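Local coordinates for protein geranyltranstransferase (Stenotrophomonas maltophilia, PDB 7LBJ) that probably catalyses magnesium-dependent condensation of isopentenyl diphosphate with allylic diphosphates to build linear prenyl diphosphates, at residues 223-228 with 264-269. Sequence-based numbering, arbitrary orientation.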
ATOM      1  N   PHE A 223     -23.944   3.853   8.167  1.00 17.15           N
ATOM      2  CA  PHE A 223     -23.913   3.848   6.710  1.00 19.92           C
ATOM      3  C   PHE A 223     -24.267   2.466   6.168  1.00 20.02           C
ATOM      4  O   PHE A 223     -25.025   2.335   5.201  1.00 18.00           O
ATOM      5  CB  PHE A 223     -22.519   4.287   6.255  1.00 27.95           C
ATOM      6  CG  PHE A 223     -22.418   4.616   4.806  1.00 33.58           C
ATOM      7  CD1 PHE A 223     -22.722   5.891   4.352  1.00 33.96           C
ATOM      8  CD2 PHE A 223     -21.980   3.665   3.887  1.00 37.36           C
ATOM      9  CE1 PHE A 223     -22.605   6.218   3.000  1.00 41.55           C
ATOM     10  CE2 PHE A 223     -21.873   3.978   2.526  1.00 41.88           C
ATOM     11  CZ  PHE A 223     -22.186   5.260   2.085  1.00 43.66           C
ATOM     12  N   GLN A 224     -23.748   1.419   6.803  1.00 18.56           N
ATOM     13  CA  GLN A 224     -23.973   0.070   6.300  1.00 19.70           C
ATOM     14  C   GLN A 224     -25.384  -0.436   6.602  1.00 21.63           C
ATOM     15  O   GLN A 224     -25.985  -1.119   5.769  1.00 20.94           O
ATOM     16  CB  GLN A 224     -22.928  -0.880   6.889  1.00 18.73           C
ATOM     17  CG  GLN A 224     -23.053  -2.288   6.357  1.00 23.82           C
ATOM     18  CD  GLN A 224     -22.805  -2.359   4.861  1.00 25.05           C
ATOM     19  OE1 GLN A 224     -21.920  -1.677   4.348  1.00 23.43           O
ATOM     20  NE2 GLN A 224     -23.602  -3.169   4.151  1.00 25.15           N
ATOM     21  N   VAL A 225     -25.921  -0.146   7.791  1.00 16.54           N
ATOM     22  CA  VAL A 225     -27.316  -0.506   8.075  1.00 17.01           C
ATOM     23  C   VAL A 225     -28.249   0.160   7.065  1.00 20.15           C
ATOM     24  O   VAL A 225     -29.153  -0.479   6.508  1.00 21.56           O
ATOM     25  CB  VAL A 225     -27.679  -0.127   9.523  1.00 16.70           C
ATOM     26  CG1 VAL A 225     -29.160  -0.399   9.806  1.00 17.01           C
ATOM     27  CG2 VAL A 225     -26.796  -0.906  10.518  1.00 16.49           C
ATOM     28  N   ARG A 226     -28.034   1.457   6.802  1.00 18.94           N
ATOM     29  CA  ARG A 226     -28.843   2.161   5.801  1.00 20.66           C
ATOM     30  C   ARG A 226     -28.741   1.490   4.440  1.00 24.97           C
ATOM     31  O   ARG A 226     -29.753   1.324   3.741  1.00 26.77           O
ATOM     32  CB  ARG A 226     -28.397   3.629   5.700  1.00 20.77           C
ATOM     33  CG  ARG A 226     -29.127   4.454   4.617  1.00 25.60           C
ATOM     34  CD  ARG A 226     -30.635   4.311   4.761  1.00 37.40           C
ATOM     35  NE  ARG A 226     -31.399   5.229   3.922  1.00 42.87           N
ATOM     36  CZ  ARG A 226     -32.723   5.214   3.808  1.00 48.12           C
ATOM     37  NH1 ARG A 226     -33.464   4.317   4.450  1.00 41.00           N
ATOM     38  NH2 ARG A 226     -33.320   6.119   3.036  1.00 47.81           N
ATOM     39  N   ASP A 227     -27.521   1.128   4.034  1.00 23.55           N
ATOM     40  CA  ASP A 227     -27.320   0.457   2.752  1.00 26.12           C
ATOM     41  C   ASP A 227     -28.131  -0.827   2.683  1.00 28.18           C
ATOM     42  O   ASP A 227     -28.806  -1.098   1.682  1.00 29.08           O
ATOM     43  CB  ASP A 227     -25.832   0.161   2.539  1.00 25.42           C
ATOM     44  CG  ASP A 227     -25.088   1.300   1.833  1.00 36.85           C
ATOM     45  OD1 ASP A 227     -25.669   2.391   1.656  1.00 35.25           O
ATOM     46  OD2 ASP A 227     -23.912   1.097   1.459  1.00 37.97           O
ATOM     47  N   ASP A 228     -28.081  -1.628   3.753  1.00 24.50           N
ATOM     48  CA  ASP A 228     -28.856  -2.865   3.804  1.00 25.06           C
ATOM     49  C   ASP A 228     -30.342  -2.595   3.652  1.00 27.95           C
ATOM     50  O   ASP A 228     -31.039  -3.308   2.917  1.00 31.26           O
ATOM     51  CB  ASP A 228     -28.603  -3.595   5.122  1.00 24.00           C
ATOM     52  CG  ASP A 228     -27.332  -4.398   5.110  1.00 28.99           C
ATOM     53  OD1 ASP A 228     -26.558  -4.283   4.130  1.00 29.07           O
ATOM     54  OD2 ASP A 228     -27.112  -5.154   6.078  1.00 25.02           O
ATOM     55  N   LYS A 264     -34.435  -0.860  11.039  1.00 21.11           N
ATOM     56  CA  LYS A 264     -34.769   0.561  11.051  1.00 23.69           C
ATOM     57  C   LYS A 264     -34.602   1.146  12.448  1.00 22.40           C
ATOM     58  O   LYS A 264     -34.087   2.260  12.608  1.00 21.72           O
ATOM     59  CB  LYS A 264     -36.193   0.778  10.531  1.00 25.02           C
ATOM     60  CG  LYS A 264     -36.319   0.641   9.011  1.00 25.59           C
ATOM     61  CD  LYS A 264     -37.771   0.861   8.564  1.00 25.92           C
ATOM     62  CE  LYS A 264     -37.897   0.819   7.052  1.00 36.94           C
ATOM     63  NZ  LYS A 264     -39.332   0.853   6.614  1.00 42.23           N
ATOM     64  N   ALA A 265     -34.981   0.384  13.478  1.00 21.24           N
ATOM     65  CA  ALA A 265     -34.759   0.832  14.846  1.00 20.88           C
ATOM     66  C   ALA A 265     -33.269   0.941  15.151  1.00 19.69           C
ATOM     67  O   ALA A 265     -32.837   1.885  15.825  1.00 19.81           O
ATOM     68  CB  ALA A 265     -35.447  -0.117  15.836  1.00 22.85           C
ATOM     69  N   GLN A 266     -32.474  -0.026  14.678  1.00 18.41           N
ATOM     70  CA  GLN A 266     -31.016   0.041  14.824  1.00 17.96           C
ATOM     71  C   GLN A 266     -30.462   1.317  14.199  1.00 19.62           C
ATOM     72  O   GLN A 266     -29.635   2.014  14.804  1.00 18.43           O
ATOM     73  CB  GLN A 266     -30.378  -1.184  14.171  1.00 18.19           C
ATOM     74  CG  GLN A 266     -28.845  -1.239  14.244  1.00 16.91           C
ATOM     75  CD  GLN A 266     -28.266  -2.396  13.447  1.00 22.18           C
ATOM     76  OE1 GLN A 266     -28.902  -2.904  12.516  1.00 23.85           O
ATOM     77  NE2 GLN A 266     -27.050  -2.813  13.797  1.00 21.70           N
ATOM     78  N   LEU A 267     -30.906   1.635  12.981  1.00 18.15           N
ATOM     79  CA  LEU A 267     -30.432   2.843  12.315  1.00 17.42           C
ATOM     80  C   LEU A 267     -30.875   4.096  13.059  1.00 17.11           C
ATOM     81  O   LEU A 267     -30.102   5.052  13.195  1.00 18.83           O
ATOM     82  CB  LEU A 267     -30.935   2.877  10.872  1.00 17.26           C
ATOM     83  CG  LEU A 267     -30.433   4.052  10.025  1.00 19.33           C
ATOM     84  CD1 LEU A 267     -28.894   3.958   9.956  1.00 18.19           C
ATOM     85  CD2 LEU A 267     -31.074   3.998   8.638  1.00 23.72           C
ATOM     86  N   HIS A 268     -32.113   4.099  13.554  1.00 19.32           N
ATOM     87  CA  HIS A 268     -32.635   5.252  14.281  1.00 22.66           C
ATOM     88  C   HIS A 268     -31.829   5.524  15.543  1.00 22.25           C
ATOM     89  O   HIS A 268     -31.555   6.686  15.873  1.00 18.54           O
ATOM     90  CB  HIS A 268     -34.098   5.023  14.631  1.00 25.16           C
ATOM     91  CG  HIS A 268     -34.764   6.224  15.219  1.00 32.59           C
ATOM     92  ND1 HIS A 268     -34.969   6.375  16.575  1.00 37.61           N
ATOM     93  CD2 HIS A 268     -35.265   7.339  14.635  1.00 36.90           C
ATOM     94  CE1 HIS A 268     -35.576   7.529  16.799  1.00 41.02           C
ATOM     95  NE2 HIS A 268     -35.767   8.133  15.639  1.00 43.38           N
ATOM     96  N   GLU A 269     -31.440   4.461  16.261  1.00 19.21           N
ATOM     97  CA  GLU A 269     -30.618   4.639  17.458  1.00 22.19           C
ATOM     98  C   GLU A 269     -29.248   5.188  17.107  1.00 19.63           C
ATOM     99  O   GLU A 269     -28.720   6.051  17.824  1.00 18.24           O
ATOM    100  CB  GLU A 269     -30.473   3.319  18.224  1.00 21.67           C
ATOM    101  CG  GLU A 269     -29.674   3.449  19.546  1.00 26.93           C
ATOM    102  CD  GLU A 269     -28.138   3.354  19.405  1.00 25.42           C
ATOM    103  OE1 GLU A 269     -27.632   2.559  18.572  1.00 24.89           O
ATOM    104  OE2 GLU A 269     -27.440   4.076  20.165  1.00 22.65           O
TER
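Val225 presents both of its methyls to the helix segment 264-269: both touch the Gln266 amide, and CG1 also reaches Leu267. CG2 lies over the flat face of the Gln266 amide, 3.5 Å from OE1 and 3.6 Å from CD. CG1 sits above the oxygen on the same face of the amide and packs on the aliphatic root of Leu267, with CG1 to Leu267 CB at 3.9 Å. With CG1 anti to the backbone N (chi1 176°), the valine spreads its two branches across the Gln266 and Leu267 side chains. Leu267 reaches the other way, past Val225, and its forked end touches the next residue of the facing helix: CD2 is 3.9 Å from Arg226 CD and 4.0 Å from Arg226 CB. The contact is mainly van der Waals packing, in which the face of the Gln266 amide takes part.

The two segments run roughly antiparallel, their axes crossing at -149° and approaching to 9.4 Å, with Val225 and Leu267 nearest in register. They join helix 206-233 to helix 260-277 in the all-helical isoprenoid synthase fold. Phe223 and Gln224 precede, and Asp227 and Asp228 open, the second aspartate-rich DDxxD motif; as in relatives, it probably helps bind diphosphate through magnesium.

Further out, Phe254 covers both Val225 and Gln266, while Leu267 also packs against Ala222, Ile229 and Val296. The Arg226 chain bends at chi2 (51°), and its NH2 end is hydrogen-bonded to the carbonyl oxygen of Arg298, which helps hold the methylenes touched by Leu267. On a side turned from Leu267, Asp227 forms a salt bridge with Arg298. Asp228 receives a weak hydrogen bond from Gln224 NE2 on OD1 and a hydrogen bond from Phe254 N on OD2.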